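Local coordinates for protein pectinesterase A (Erwinia chrysanthemi, PDB 2NTP) that hydrolyses the methyl esters of pectin, releasing methanol, probably as the first step in the maceration and soft rot of plant tissue, at residues 225-230 with 270-275; 166-171 with 186-191; 205-210 with 237-242. One frame throughout, in Å; residues are numbered along the deposited sequence.

Contact 1. Residues 225-230 with 270-275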
ATOM      1  N   SER A 225     -13.017   2.276   8.793  1.00  7.54           N
ATOM      2  CA  SER A 225     -12.424   1.029   8.344  1.00  7.66           C
ATOM      3  C   SER A 225     -12.365  -0.013   9.454  1.00  7.56           C
ATOM      4  O   SER A 225     -12.858   0.209  10.561  1.00  7.55           O
ATOM      5  CB  SER A 225     -11.030   1.300   7.766  1.00  7.59           C
ATOM      6  OG  SER A 225     -11.144   1.983   6.529  1.00  7.82           O
ATOM      7  N   ARG A 226     -11.769  -1.158   9.140  1.00  7.81           N
ATOM      8  CA  ARG A 226     -11.666  -2.260  10.073  1.00  8.51           C
ATOM      9  C   ARG A 226     -10.237  -2.767  10.039  1.00  8.26           C
ATOM     10  O   ARG A 226      -9.741  -3.174   8.988  1.00  8.21           O
ATOM     11  CB  ARG A 226     -12.651  -3.378   9.700  1.00  8.90           C
ATOM     12  CG  ARG A 226     -14.126  -2.981   9.897  1.00 11.46           C
ATOM     13  CD  ARG A 226     -15.085  -3.805   9.040  1.00 16.47           C
ATOM     14  NE  ARG A 226     -14.836  -3.631   7.605  1.00 20.06           N
ATOM     15  CZ  ARG A 226     -15.189  -2.568   6.879  1.00 21.07           C
ATOM     16  NH1 ARG A 226     -15.823  -1.539   7.429  1.00 22.25           N
ATOM     17  NH2 ARG A 226     -14.895  -2.536   5.586  1.00 22.17           N
ATOM     18  N   VAL A 227      -9.585  -2.702  11.195  1.00  7.91           N
ATOM     19  CA  VAL A 227      -8.236  -3.201  11.394  1.00  7.79           C
ATOM     20  C   VAL A 227      -8.371  -4.584  12.025  1.00  8.08           C
ATOM     21  O   VAL A 227      -8.723  -4.718  13.202  1.00  7.33           O
ATOM     22  CB  VAL A 227      -7.421  -2.215  12.271  1.00  7.64           C
ATOM     23  CG1 VAL A 227      -6.144  -2.846  12.801  1.00  7.80           C
ATOM     24  CG2 VAL A 227      -7.112  -0.953  11.473  1.00  8.00           C
ATOM     25  N   ILE A 228      -8.117  -5.612  11.219  1.00  8.40           N
ATOM     26  CA  ILE A 228      -8.449  -6.986  11.602  1.00  9.45           C
ATOM     27  C   ILE A 228      -7.258  -7.936  11.499  1.00  9.70           C
ATOM     28  O   ILE A 228      -6.311  -7.690  10.754  1.00  9.56           O
ATOM     29  CB  ILE A 228      -9.652  -7.553  10.782  1.00  9.69           C
ATOM     30  CG1 ILE A 228      -9.310  -7.682   9.293  1.00 10.09           C
ATOM     31  CG2 ILE A 228     -10.919  -6.690  10.992  1.00 10.30           C
ATOM     32  CD1 ILE A 228     -10.398  -8.382   8.464  1.00 10.30           C
ATOM     33  N   ARG A 229      -7.319  -9.020  12.265  1.00 10.28           N
ATOM     34  CA  ARG A 229      -6.307 -10.063  12.182  1.00 11.00           C
ATOM     35  C   ARG A 229      -6.737 -11.102  11.160  1.00 10.95           C
ATOM     36  O   ARG A 229      -7.929 -11.411  11.027  1.00 11.00           O
ATOM     37  CB  ARG A 229      -6.059 -10.715  13.543  1.00 11.77           C
ATOM     38  CG  ARG A 229      -7.303 -11.125  14.276  1.00 14.58           C
ATOM     39  CD  ARG A 229      -6.973 -12.035  15.435  1.00 18.37           C
ATOM     40  NE  ARG A 229      -7.679 -11.614  16.633  1.00 23.20           N
ATOM     41  CZ  ARG A 229      -7.090 -11.096  17.705  1.00 23.79           C
ATOM     42  NH1 ARG A 229      -5.767 -10.963  17.760  1.00 24.47           N
ATOM     43  NH2 ARG A 229      -7.827 -10.739  18.741  1.00 26.14           N
ATOM     44  N   GLU A 230      -5.753 -11.623  10.437  1.00 10.72           N
ATOM     45  CA  GLU A 230      -5.953 -12.650   9.424  1.00 10.81           C
ATOM     46  C   GLU A 230      -6.497 -13.945  10.033  1.00 10.92           C
ATOM     47  O   GLU A 230      -7.300 -14.657   9.418  1.00 10.90           O
ATOM     48  CB  GLU A 230      -4.606 -12.907   8.760  1.00 11.03           C
ATOM     49  CG  GLU A 230      -4.567 -14.034   7.781  1.00 10.73           C
ATOM     50  CD  GLU A 230      -3.201 -14.168   7.163  1.00  9.38           C
ATOM     51  OE1 GLU A 230      -3.092 -13.908   5.953  1.00  9.39           O
ATOM     52  OE2 GLU A 230      -2.242 -14.521   7.896  1.00  8.08           O
ATOM     53  N   THR A 270     -12.531   3.949  13.271  1.00  8.02           N
ATOM     54  CA  THR A 270     -12.034   2.679  12.756  1.00  8.23           C
ATOM     55  C   THR A 270     -11.999   1.609  13.850  1.00  8.54           C
ATOM     56  O   THR A 270     -11.568   1.876  14.969  1.00  8.34           O
ATOM     57  CB  THR A 270     -10.654   2.884  12.078  1.00  8.43           C
ATOM     58  OG1 THR A 270     -10.854   3.577  10.843  1.00  8.40           O
ATOM     59  CG2 THR A 270      -9.951   1.559  11.790  1.00  8.14           C
ATOM     60  N   SER A 271     -12.475   0.410  13.523  1.00  8.71           N
ATOM     61  CA  SER A 271     -12.435  -0.703  14.472  1.00  9.37           C
ATOM     62  C   SER A 271     -11.047  -1.331  14.489  1.00  9.18           C
ATOM     63  O   SER A 271     -10.357  -1.367  13.471  1.00  9.15           O
ATOM     64  CB  SER A 271     -13.496  -1.758  14.159  1.00  9.75           C
ATOM     65  OG  SER A 271     -13.239  -2.414  12.940  1.00 12.83           O
ATOM     66  N   MET A 272     -10.642  -1.814  15.658  1.00  9.16           N
ATOM     67  CA  MET A 272      -9.334  -2.436  15.818  1.00  9.20           C
ATOM     68  C   MET A 272      -9.461  -3.636  16.727  1.00  9.63           C
ATOM     69  O   MET A 272      -9.957  -3.510  17.847  1.00  9.51           O
ATOM     70  CB  MET A 272      -8.338  -1.449  16.431  1.00  9.10           C
ATOM     71  CG  MET A 272      -8.084  -0.210  15.606  1.00  9.00           C
ATOM     72  SD  MET A 272      -7.126   1.017  16.498  1.00  9.12           S
ATOM     73  CE  MET A 272      -7.020   2.276  15.230  1.00  9.45           C
ATOM     74  N   ASP A 273      -9.009  -4.794  16.255  1.00  9.75           N
ATOM     75  CA  ASP A 273      -8.921  -5.969  17.119  1.00 10.37           C
ATOM     76  C   ASP A 273      -7.705  -5.865  18.041  1.00 10.09           C
ATOM     77  O   ASP A 273      -6.868  -4.962  17.891  1.00  9.54           O
ATOM     78  CB  ASP A 273      -8.885  -7.262  16.302  1.00 10.84           C
ATOM     79  CG  ASP A 273      -9.440  -8.462  17.073  1.00 13.17           C
ATOM     80  OD1 ASP A 273      -9.730  -8.348  18.294  1.00 16.80           O
ATOM     81  OD2 ASP A 273      -9.594  -9.531  16.450  1.00 16.26           O
ATOM     82  N   ASN A 274      -7.608  -6.786  19.000  1.00 10.28           N
ATOM     83  CA  ASN A 274      -6.602  -6.665  20.053  1.00 10.07           C
ATOM     84  C   ASN A 274      -5.178  -7.053  19.654  1.00  9.38           C
ATOM     85  O   ASN A 274      -4.292  -7.058  20.499  1.00  9.42           O
ATOM     86  CB  ASN A 274      -7.040  -7.402  21.340  1.00 10.81           C
ATOM     87  CG  ASN A 274      -6.888  -8.907  21.246  1.00 11.73           C
ATOM     88  OD1 ASN A 274      -6.466  -9.448  20.226  1.00 12.64           O
ATOM     89  ND2 ASN A 274      -7.229  -9.597  22.333  1.00 15.28           N
ATOM     90  N   HIS A 275      -4.955  -7.358  18.375  1.00  8.85           N
ATOM     91  CA  HIS A 275      -3.587  -7.543  17.878  1.00  8.44           C
ATOM     92  C   HIS A 275      -2.811  -6.215  17.900  1.00  8.29           C
ATOM     93  O   HIS A 275      -1.577  -6.202  17.919  1.00  8.52           O
ATOM     94  CB  HIS A 275      -3.576  -8.207  16.488  1.00  8.40           C
ATOM     95  CG  HIS A 275      -4.217  -7.391  15.405  1.00  7.69           C
ATOM     96  ND1 HIS A 275      -5.564  -7.087  15.387  1.00  7.16           N
ATOM     97  CD2 HIS A 275      -3.696  -6.846  14.279  1.00  7.00           C
ATOM     98  CE1 HIS A 275      -5.838  -6.376  14.308  1.00  7.53           C
ATOM     99  NE2 HIS A 275      -4.721  -6.214  13.620  1.00  7.70           N
TER
HETATM  100  O   HOH W   1     -11.661  -4.567  13.835  1.00 13.87           O
HETATM  101  O   HOH W   2      -4.673  -4.913  10.858  1.00 13.28           O
HETATM  102  O   HOH W   3      -9.876  -8.996  13.881  1.00 18.72           O
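R229 leaves strand 226-229 on the side of segment 270-275 and runs through three of its residues in turn. Its CB lies over the face of the H275 ring, a CH-pi contact 4.3 Å from the ring centroid to CB. CG sits in the crowded position between the backbone N and the carbonyl carbon (chi1 48°), which sends the chain toward D273. CG and CD pass along D273 OD2. NE then forms a salt bridge with that oxygen, NE to OD2 2.8 Å. The guanidinium and carboxylate planes are 65° apart, and D273 sits over one face of the guanidinium, with R229 NH2 also 3.1 Å from D273 OD1. At the tip, NH2 gives a very short hydrogen bond to N274 OD1, 2.4 Å, close to the guanidinium plane. NH1 adds a weak bond to the same oxygen, and another weak one to the backbone O of V234. D273 is held in turn: its OD1 accepts the backbone N of N274, and a water links its OD2 to the backbone N of R229.

Before this cluster the two segments pair in parallel. S271 N binds S225 O, V227 N binds S271 O at 2.7 Å, and D273 N closes on V227 O almost along the carbonyl axis. V227 CB packs on M272 CG at 3.9 Å.

Strand 271-272 is an outermost strand of its parallel sheet. Strand 226-229 lies between it and strand 189-192, while V227 and M272 both pack on F267 of strand 264-268.

Contact 2. Residues 166-171 with 186-191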
ATOM      1  N   SER A 166     -11.274   2.766  -1.558  1.00  6.57           N
ATOM      2  CA  SER A 166     -12.649   2.685  -1.083  1.00  7.11           C
ATOM      3  C   SER A 166     -13.156   1.254  -1.187  1.00  7.03           C
ATOM      4  O   SER A 166     -12.957   0.603  -2.215  1.00  7.09           O
ATOM      5  CB  SER A 166     -13.524   3.621  -1.922  1.00  7.44           C
ATOM      6  OG  SER A 166     -14.904   3.462  -1.637  1.00  9.03           O
ATOM      7  N   ASP A 167     -13.813   0.774  -0.128  1.00  7.03           N
ATOM      8  CA  ASP A 167     -14.392  -0.577  -0.095  1.00  7.25           C
ATOM      9  C   ASP A 167     -13.326  -1.610  -0.442  1.00  6.74           C
ATOM     10  O   ASP A 167     -13.539  -2.506  -1.266  1.00  7.04           O
ATOM     11  CB  ASP A 167     -15.602  -0.697  -1.042  1.00  7.82           C
ATOM     12  CG  ASP A 167     -16.658   0.373  -0.797  1.00  9.83           C
ATOM     13  OD1 ASP A 167     -16.720   0.947   0.313  1.00 12.13           O
ATOM     14  OD2 ASP A 167     -17.441   0.640  -1.733  1.00 13.14           O
ATOM     15  N   CYS A 168     -12.178  -1.476   0.209  0.50  5.67           N
ATOM     16  CA  CYS A 168     -10.994  -2.199  -0.197  0.50  5.03           C
ATOM     17  C   CYS A 168     -10.547  -3.224   0.841  0.50  4.83           C
ATOM     18  O   CYS A 168     -10.986  -3.192   1.991  0.50  4.27           O
ATOM     19  CB  CYS A 168      -9.878  -1.206  -0.542  0.50  5.11           C
ATOM     20  SG  CYS A 168      -8.893  -0.558   0.833  0.50  4.59           S
ATOM     21  N   ARG A 169      -9.708  -4.161   0.407  1.00  4.83           N
ATOM     22  CA  ARG A 169      -9.009  -5.058   1.322  1.00  5.45           C
ATOM     23  C   ARG A 169      -7.522  -4.886   1.086  1.00  5.21           C
ATOM     24  O   ARG A 169      -7.071  -4.876  -0.059  1.00  5.03           O
ATOM     25  CB  ARG A 169      -9.422  -6.521   1.103  1.00  5.53           C
ATOM     26  CG  ARG A 169      -8.900  -7.503   2.175  1.00  6.68           C
ATOM     27  CD  ARG A 169      -9.100  -8.949   1.717  1.00  6.09           C
ATOM     28  NE  ARG A 169      -8.748  -9.965   2.722  1.00  6.92           N
ATOM     29  CZ  ARG A 169      -7.569 -10.583   2.812  1.00  6.73           C
ATOM     30  NH1 ARG A 169      -6.573 -10.284   1.980  1.00  6.24           N
ATOM     31  NH2 ARG A 169      -7.377 -11.498   3.761  1.00  7.43           N
ATOM     32  N   ILE A 170      -6.764  -4.709   2.165  1.00  5.23           N
ATOM     33  CA  ILE A 170      -5.303  -4.637   2.072  1.00  5.26           C
ATOM     34  C   ILE A 170      -4.711  -5.521   3.160  1.00  4.89           C
ATOM     35  O   ILE A 170      -5.037  -5.360   4.332  1.00  4.89           O
ATOM     36  CB  ILE A 170      -4.766  -3.185   2.213  1.00  4.99           C
ATOM     37  CG1 ILE A 170      -5.438  -2.250   1.191  1.00  6.32           C
ATOM     38  CG2 ILE A 170      -3.238  -3.168   2.058  1.00  5.62           C
ATOM     39  CD1 ILE A 170      -5.129  -0.760   1.367  1.00  6.37           C
ATOM     40  N   SER A 171      -3.859  -6.462   2.762  1.00  4.84           N
ATOM     41  CA  SER A 171      -3.234  -7.384   3.702  1.00  4.87           C
ATOM     42  C   SER A 171      -1.724  -7.228   3.693  1.00  5.01           C
ATOM     43  O   SER A 171      -1.135  -6.823   2.684  1.00  5.26           O
ATOM     44  CB  SER A 171      -3.603  -8.834   3.367  1.00  5.15           C
ATOM     45  OG  SER A 171      -2.924  -9.287   2.215  1.00  5.31           O
ATOM     46  N   ASN A 186     -11.185   4.574   2.883  1.00  7.61           N
ATOM     47  CA  ASN A 186     -12.520   4.559   3.473  1.00  8.08           C
ATOM     48  C   ASN A 186     -13.216   3.217   3.315  1.00  8.10           C
ATOM     49  O   ASN A 186     -13.253   2.650   2.219  1.00  7.98           O
ATOM     50  CB  ASN A 186     -13.397   5.676   2.907  1.00  8.43           C
ATOM     51  CG  ASN A 186     -14.744   5.768   3.619  1.00  9.78           C
ATOM     52  OD1 ASN A 186     -15.779   5.407   3.061  1.00 13.27           O
ATOM     53  ND2 ASN A 186     -14.722   6.202   4.868  1.00 10.34           N
ATOM     54  N   ASN A 187     -13.771   2.718   4.417  1.00  8.20           N
ATOM     55  CA  ASN A 187     -14.477   1.434   4.425  1.00  8.54           C
ATOM     56  C   ASN A 187     -13.605   0.289   3.908  1.00  8.48           C
ATOM     57  O   ASN A 187     -14.044  -0.532   3.100  1.00  8.83           O
ATOM     58  CB  ASN A 187     -15.806   1.529   3.657  1.00  9.06           C
ATOM     59  CG  ASN A 187     -16.704   0.332   3.893  1.00 10.58           C
ATOM     60  OD1 ASN A 187     -16.783  -0.190   5.006  1.00 13.87           O
ATOM     61  ND2 ASN A 187     -17.385  -0.110   2.846  1.00 12.54           N
ATOM     62  N   CYS A 188     -12.362   0.258   4.385  1.00  8.19           N
ATOM     63  CA  CYS A 188     -11.414  -0.779   4.005  1.00  8.27           C
ATOM     64  C   CYS A 188     -11.181  -1.764   5.143  1.00  8.25           C
ATOM     65  O   CYS A 188     -11.276  -1.398   6.324  1.00  8.19           O
ATOM     66  CB  CYS A 188     -10.084  -0.149   3.588  1.00  8.30           C
ATOM     67  SG  CYS A 188     -10.105   0.654   1.969  1.00  8.81           S
ATOM     68  N   ASP A 189     -10.872  -3.008   4.780  1.00  7.99           N
ATOM     69  CA  ASP A 189     -10.386  -3.998   5.730  1.00  8.45           C
ATOM     70  C   ASP A 189      -8.872  -4.054   5.627  1.00  7.63           C
ATOM     71  O   ASP A 189      -8.329  -4.401   4.578  1.00  7.78           O
ATOM     72  CB  ASP A 189     -10.967  -5.378   5.434  1.00  9.01           C
ATOM     73  CG  ASP A 189     -12.382  -5.545   5.953  1.00 11.79           C
ATOM     74  OD1 ASP A 189     -12.927  -4.592   6.535  1.00 15.47           O
ATOM     75  OD2 ASP A 189     -12.947  -6.639   5.771  1.00 15.90           O
ATOM     76  N   LEU A 190      -8.201  -3.706   6.716  1.00  6.97           N
ATOM     77  CA  LEU A 190      -6.745  -3.767   6.768  1.00  6.48           C
ATOM     78  C   LEU A 190      -6.370  -4.998   7.573  1.00  6.36           C
ATOM     79  O   LEU A 190      -6.643  -5.070   8.777  1.00  6.28           O
ATOM     80  CB  LEU A 190      -6.166  -2.486   7.384  1.00  6.52           C
ATOM     81  CG  LEU A 190      -6.598  -1.154   6.740  1.00  6.81           C
ATOM     82  CD1 LEU A 190      -5.885   0.018   7.400  1.00  8.25           C
ATOM     83  CD2 LEU A 190      -6.369  -1.124   5.222  1.00  7.60           C
ATOM     84  N   VAL A 191      -5.765  -5.968   6.892  1.00  6.06           N
ATOM     85  CA  VAL A 191      -5.618  -7.325   7.415  1.00  6.11           C
ATOM     86  C   VAL A 191      -4.172  -7.625   7.814  1.00  6.18           C
ATOM     87  O   VAL A 191      -3.299  -7.755   6.955  1.00  5.76           O
ATOM     88  CB  VAL A 191      -6.137  -8.379   6.391  1.00  5.86           C
ATOM     89  CG1 VAL A 191      -6.082  -9.786   6.975  1.00  6.49           C
ATOM     90  CG2 VAL A 191      -7.566  -8.036   5.933  1.00  7.31           C
TER
HETATM   91  O   HOH W   4     -16.055   4.815   0.363  1.00 20.84           O
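Two successive coils meet here in exact step, each residue of 166-171 facing the one twenty positions later. The tight part is the backbone ladder and the buried side chains. D167 N bonds N186 O, D189 N bonds C168 O, I170 N bonds D189 O, and V191 N bonds I170 O, the last at 2.7 Å. In the middle C168 SG is joined to C188 SG by a disulfide, 2.1 Å long with chi3 120°. The two cysteines reach each other from different rotamers: C168 SG lies between the backbone N and the carbonyl carbon, C188 SG beside its backbone N. Next to them I170 and L190 lie side by side and point the same way, with I170 CB 4.0 Å from L190 CD2.

The looser, partly exposed side is R169 and D189 on the other face, where V191 stays buried, and D167 and N187 at the corners. R169 runs out extended, and V191 CG2 lies 3.8 Å above its guanidinium plane, toward the rim. D189 turns its OD1 to R226 in a salt bridge. N187 ND2 gives a straight bond to D167 OD1 (2.8 Å, 166°), coming from above the carboxylate plane; D167 OD2 pairs with K145. A water links S166 OG to N186 OD1, while N186 ND2 bonds T223 OG1.

D167 and N187 both have left-handed backbone angles. Each turns its chain from one long parallel sheet into the next, at the same place in consecutive coils. Such stacked corners and in-register parallel strands belong to the right-handed parallel beta-helix of pectinesterases and their pectate lyase-like relatives.

Contact 3. Residues 205-210 with 237-242. With ADA (alpha-D-galactopyranuronic acid), chain C.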
ATOM      1  N   GLY A 205       4.318  -7.019  13.019  1.00  7.49           N
ATOM      2  CA  GLY A 205       4.329  -6.015  11.953  1.00  6.94           C
ATOM      3  C   GLY A 205       3.785  -4.656  12.320  1.00  6.67           C
ATOM      4  O   GLY A 205       3.549  -4.366  13.496  1.00  6.42           O
ATOM      5  N   TYR A 206       3.608  -3.825  11.295  1.00  6.64           N
ATOM      6  CA  TYR A 206       3.148  -2.440  11.441  1.00  6.46           C
ATOM      7  C   TYR A 206       2.258  -2.138  10.247  1.00  6.16           C
ATOM      8  O   TYR A 206       2.642  -2.376   9.096  1.00  5.41           O
ATOM      9  CB  TYR A 206       4.336  -1.456  11.472  1.00  6.89           C
ATOM     10  CG  TYR A 206       5.502  -1.956  12.299  1.00  7.19           C
ATOM     11  CD1 TYR A 206       6.489  -2.756  11.723  1.00  8.71           C
ATOM     12  CD2 TYR A 206       5.598  -1.667  13.663  1.00  8.03           C
ATOM     13  CE1 TYR A 206       7.548  -3.249  12.475  1.00  8.85           C
ATOM     14  CE2 TYR A 206       6.666  -2.158  14.430  1.00  8.61           C
ATOM     15  CZ  TYR A 206       7.636  -2.944  13.815  1.00  9.14           C
ATOM     16  OH  TYR A 206       8.695  -3.453  14.533  1.00 10.99           O
ATOM     17  N   LEU A 207       1.067  -1.622  10.512  1.00  6.29           N
ATOM     18  CA  LEU A 207       0.118  -1.330   9.434  1.00  6.22           C
ATOM     19  C   LEU A 207       0.668  -0.267   8.499  1.00  6.01           C
ATOM     20  O   LEU A 207       0.560  -0.382   7.280  1.00  6.38           O
ATOM     21  CB  LEU A 207      -1.224  -0.850   9.991  1.00  6.49           C
ATOM     22  CG  LEU A 207      -2.264  -1.906  10.366  1.00  7.02           C
ATOM     23  CD1 LEU A 207      -1.791  -2.809  11.487  1.00  7.60           C
ATOM     24  CD2 LEU A 207      -3.566  -1.219  10.745  1.00  7.00           C
ATOM     25  N   THR A 208       1.251   0.777   9.079  1.00  5.69           N
ATOM     26  CA  THR A 208       1.699   1.911   8.281  1.00  5.44           C
ATOM     27  C   THR A 208       3.128   2.318   8.586  1.00  5.43           C
ATOM     28  O   THR A 208       3.619   2.124   9.695  1.00  5.31           O
ATOM     29  CB  THR A 208       0.780   3.146   8.449  1.00  5.46           C
ATOM     30  OG1 THR A 208       0.902   3.677   9.777  1.00  5.21           O
ATOM     31  CG2 THR A 208      -0.683   2.779   8.175  1.00  6.20           C
ATOM     32  N   ALA A 209       3.781   2.887   7.580  1.00  5.40           N
ATOM     33  CA  ALA A 209       5.092   3.504   7.756  1.00  5.35           C
ATOM     34  C   ALA A 209       5.126   4.758   6.888  1.00  5.67           C
ATOM     35  O   ALA A 209       5.697   4.750   5.792  1.00  5.41           O
ATOM     36  CB  ALA A 209       6.214   2.536   7.386  1.00  5.26           C
ATOM     37  N   PRO A 210       4.480   5.839   7.366  1.00  5.94           N
ATOM     38  CA  PRO A 210       4.413   7.071   6.580  1.00  6.13           C
ATOM     39  C   PRO A 210       5.745   7.812   6.565  1.00  6.48           C
ATOM     40  O   PRO A 210       6.467   7.821   7.572  1.00  6.40           O
ATOM     41  CB  PRO A 210       3.351   7.889   7.315  1.00  6.36           C
ATOM     42  CG  PRO A 210       3.479   7.452   8.739  1.00  6.14           C
ATOM     43  CD  PRO A 210       3.790   5.978   8.665  1.00  6.19           C
ATOM     44  N   LYS A 237      -1.571  -7.832  20.818  1.00  9.98           N
ATOM     45  CA  LYS A 237      -0.483  -6.853  20.972  1.00 10.19           C
ATOM     46  C   LYS A 237       0.772  -7.196  20.158  1.00  9.79           C
ATOM     47  O   LYS A 237       1.900  -7.065  20.646  1.00 10.20           O
ATOM     48  CB  LYS A 237      -0.155  -6.641  22.457  1.00 10.62           C
ATOM     49  CG  LYS A 237      -1.334  -6.099  23.246  1.00 12.33           C
ATOM     50  CD  LYS A 237      -0.945  -5.704  24.662  1.00 14.40           C
ATOM     51  CE  LYS A 237      -2.167  -5.256  25.454  1.00 17.46           C
ATOM     52  NZ  LYS A 237      -2.815  -4.029  24.899  1.00 20.15           N
ATOM     53  N   SER A 238       0.555  -7.623  18.915  1.00  8.99           N
ATOM     54  CA  SER A 238       1.636  -8.035  18.007  1.00  8.47           C
ATOM     55  C   SER A 238       1.869  -7.046  16.865  1.00  8.03           C
ATOM     56  O   SER A 238       2.892  -7.122  16.182  1.00  7.96           O
ATOM     57  CB  SER A 238       1.352  -9.428  17.425  1.00  8.40           C
ATOM     58  OG  SER A 238       0.131  -9.439  16.707  1.00  8.89           O
ATOM     59  N   TYR A 239       0.923  -6.128  16.665  1.00  7.46           N
ATOM     60  CA  TYR A 239       0.969  -5.179  15.543  1.00  6.98           C
ATOM     61  C   TYR A 239       0.926  -3.712  15.956  1.00  6.82           C
ATOM     62  O   TYR A 239       0.113  -3.311  16.790  1.00  6.79           O
ATOM     63  CB  TYR A 239      -0.172  -5.462  14.562  1.00  6.87           C
ATOM     64  CG  TYR A 239       0.216  -6.413  13.460  1.00  6.85           C
ATOM     65  CD1 TYR A 239       0.190  -7.798  13.660  1.00  6.45           C
ATOM     66  CD2 TYR A 239       0.629  -5.932  12.219  1.00  6.54           C
ATOM     67  CE1 TYR A 239       0.554  -8.672  12.646  1.00  6.07           C
ATOM     68  CE2 TYR A 239       0.997  -6.797  11.204  1.00  6.11           C
ATOM     69  CZ  TYR A 239       0.963  -8.164  11.422  1.00  7.22           C
ATOM     70  OH  TYR A 239       1.332  -9.013  10.410  1.00  6.68           O
ATOM     71  N   GLY A 240       1.807  -2.914  15.363  1.00  6.63           N
ATOM     72  CA  GLY A 240       1.762  -1.471  15.549  1.00  6.32           C
ATOM     73  C   GLY A 240       0.877  -0.813  14.509  1.00  6.42           C
ATOM     74  O   GLY A 240       0.780  -1.282  13.368  1.00  6.23           O
ATOM     75  N   LEU A 241       0.232   0.282  14.904  1.00  6.28           N
ATOM     76  CA  LEU A 241      -0.561   1.085  13.973  1.00  6.46           C
ATOM     77  C   LEU A 241       0.324   1.791  12.955  1.00  6.31           C
ATOM     78  O   LEU A 241      -0.088   2.025  11.819  1.00  6.28           O
ATOM     79  CB  LEU A 241      -1.395   2.121  14.727  1.00  6.75           C
ATOM     80  CG  LEU A 241      -2.549   1.602  15.589  1.00  7.30           C
ATOM     81  CD1 LEU A 241      -3.124   2.736  16.413  1.00  7.95           C
ATOM     82  CD2 LEU A 241      -3.625   0.948  14.727  1.00  7.54           C
ATOM     83  N   GLY A 242       1.543   2.113  13.368  1.00  6.21           N
ATOM     84  CA  GLY A 242       2.473   2.817  12.501  1.00  5.91           C
ATOM     85  C   GLY A 242       3.817   3.006  13.170  1.00  6.05           C
ATOM     86  O   GLY A 242       3.919   2.972  14.396  1.00  5.96           O
TER
HETATM   87  C1  ADA C   1      14.220  -6.640  14.100  1.00 36.55           C
HETATM   88  C2  ADA C   1      13.387  -5.359  13.955  1.00 36.27           C
HETATM   89  C3  ADA C   1      11.911  -5.696  13.741  1.00 35.23           C
HETATM   90  C4  ADA C   1      11.747  -6.643  12.551  1.00 34.34           C
HETATM   91  C5  ADA C   1      12.640  -7.883  12.705  1.00 35.27           C
HETATM   92  C6  ADA C   1      12.577  -8.737  11.465  1.00 36.51           C
HETATM   93  O1  ADA C   1      13.914  -7.313  15.333  1.00 37.24           O
HETATM   94  O2  ADA C   1      13.545  -4.520  15.108  1.00 37.13           O
HETATM   95  O3  ADA C   1      11.144  -4.504  13.529  1.00 36.03           O
HETATM   96  O4  ADA C   1      12.030  -5.949  11.325  1.00 28.50           O
HETATM   97  O5  ADA C   1      14.008  -7.517  12.978  1.00 36.31           O
HETATM   98  O6B ADA C   1      13.425  -8.557  10.561  1.00 37.08           O
HETATM   99  O6A ADA C   1      11.670  -9.598  11.378  1.00 36.72           O
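This parallel strand pair is part of the beta-helix wall that carries the pectin-binding cleft. Both segments turn a corner, at L207 and at L241. G240 N bonds G205 O, and L207 N bonds G240 O, each at 2.9 Å. A weaker bond from G205 N to S238 O precedes them.

The Y239 ring lies flat against G205. G205 N stands 3.7 Å above the ring, over its centre. G205 has no side chain, so the aromatic face can rest directly on the backbone. Y239 OH ends on the backbone O of R193. The L207 and Y239 side chains cross at about a right angle, with L207 CD1 4.0 Å from Y239 CD2.

Just past the corner, T208 OG1 lies between its backbone N and carbonyl carbon (chi1 68°). From there it gives a hydrogen bond to L241 O, 2.8 Å, in the carbonyl plane and on a lone pair. T208 OG1 is also bonded to T265 OG1, so the buried hydroxyl has two partners.

Y206 points to the other face, where G240 brings no side chain against it. Its side chain packs against R243, a substrate-binding residue, and D175, the catalytic nucleophile. The tip is itself a substrate-binding group: Y206 OH is hydrogen-bonded to O3 of a bound galacturonic acid at 2.8 Å, and the sugar oxygen lies at the ring edge, in its plane.

How the contacts relate
All three contacts lie in one beta-helix. Contacts 1 and 2 share a parallel sheet, in which strand 226-229 follows strand 189-192; their centres are about 11 Å apart. A probable backbone hydrogen bond between R226 O of contact 1 and L190 N of contact 2 spans that step. Contact 3 lies in a different, four-stranded sheet, about 11 Å from contact 1 and 15 Å from contact 2, centre to centre. Along the chain contact 2 closes first. Contacts 1 and 3 then alternate their segments, and 270-275 runs up against 237-242. V227 and L190 both touch L207, so side chains of the shared sheet pack behind the wall that presents the substrate site.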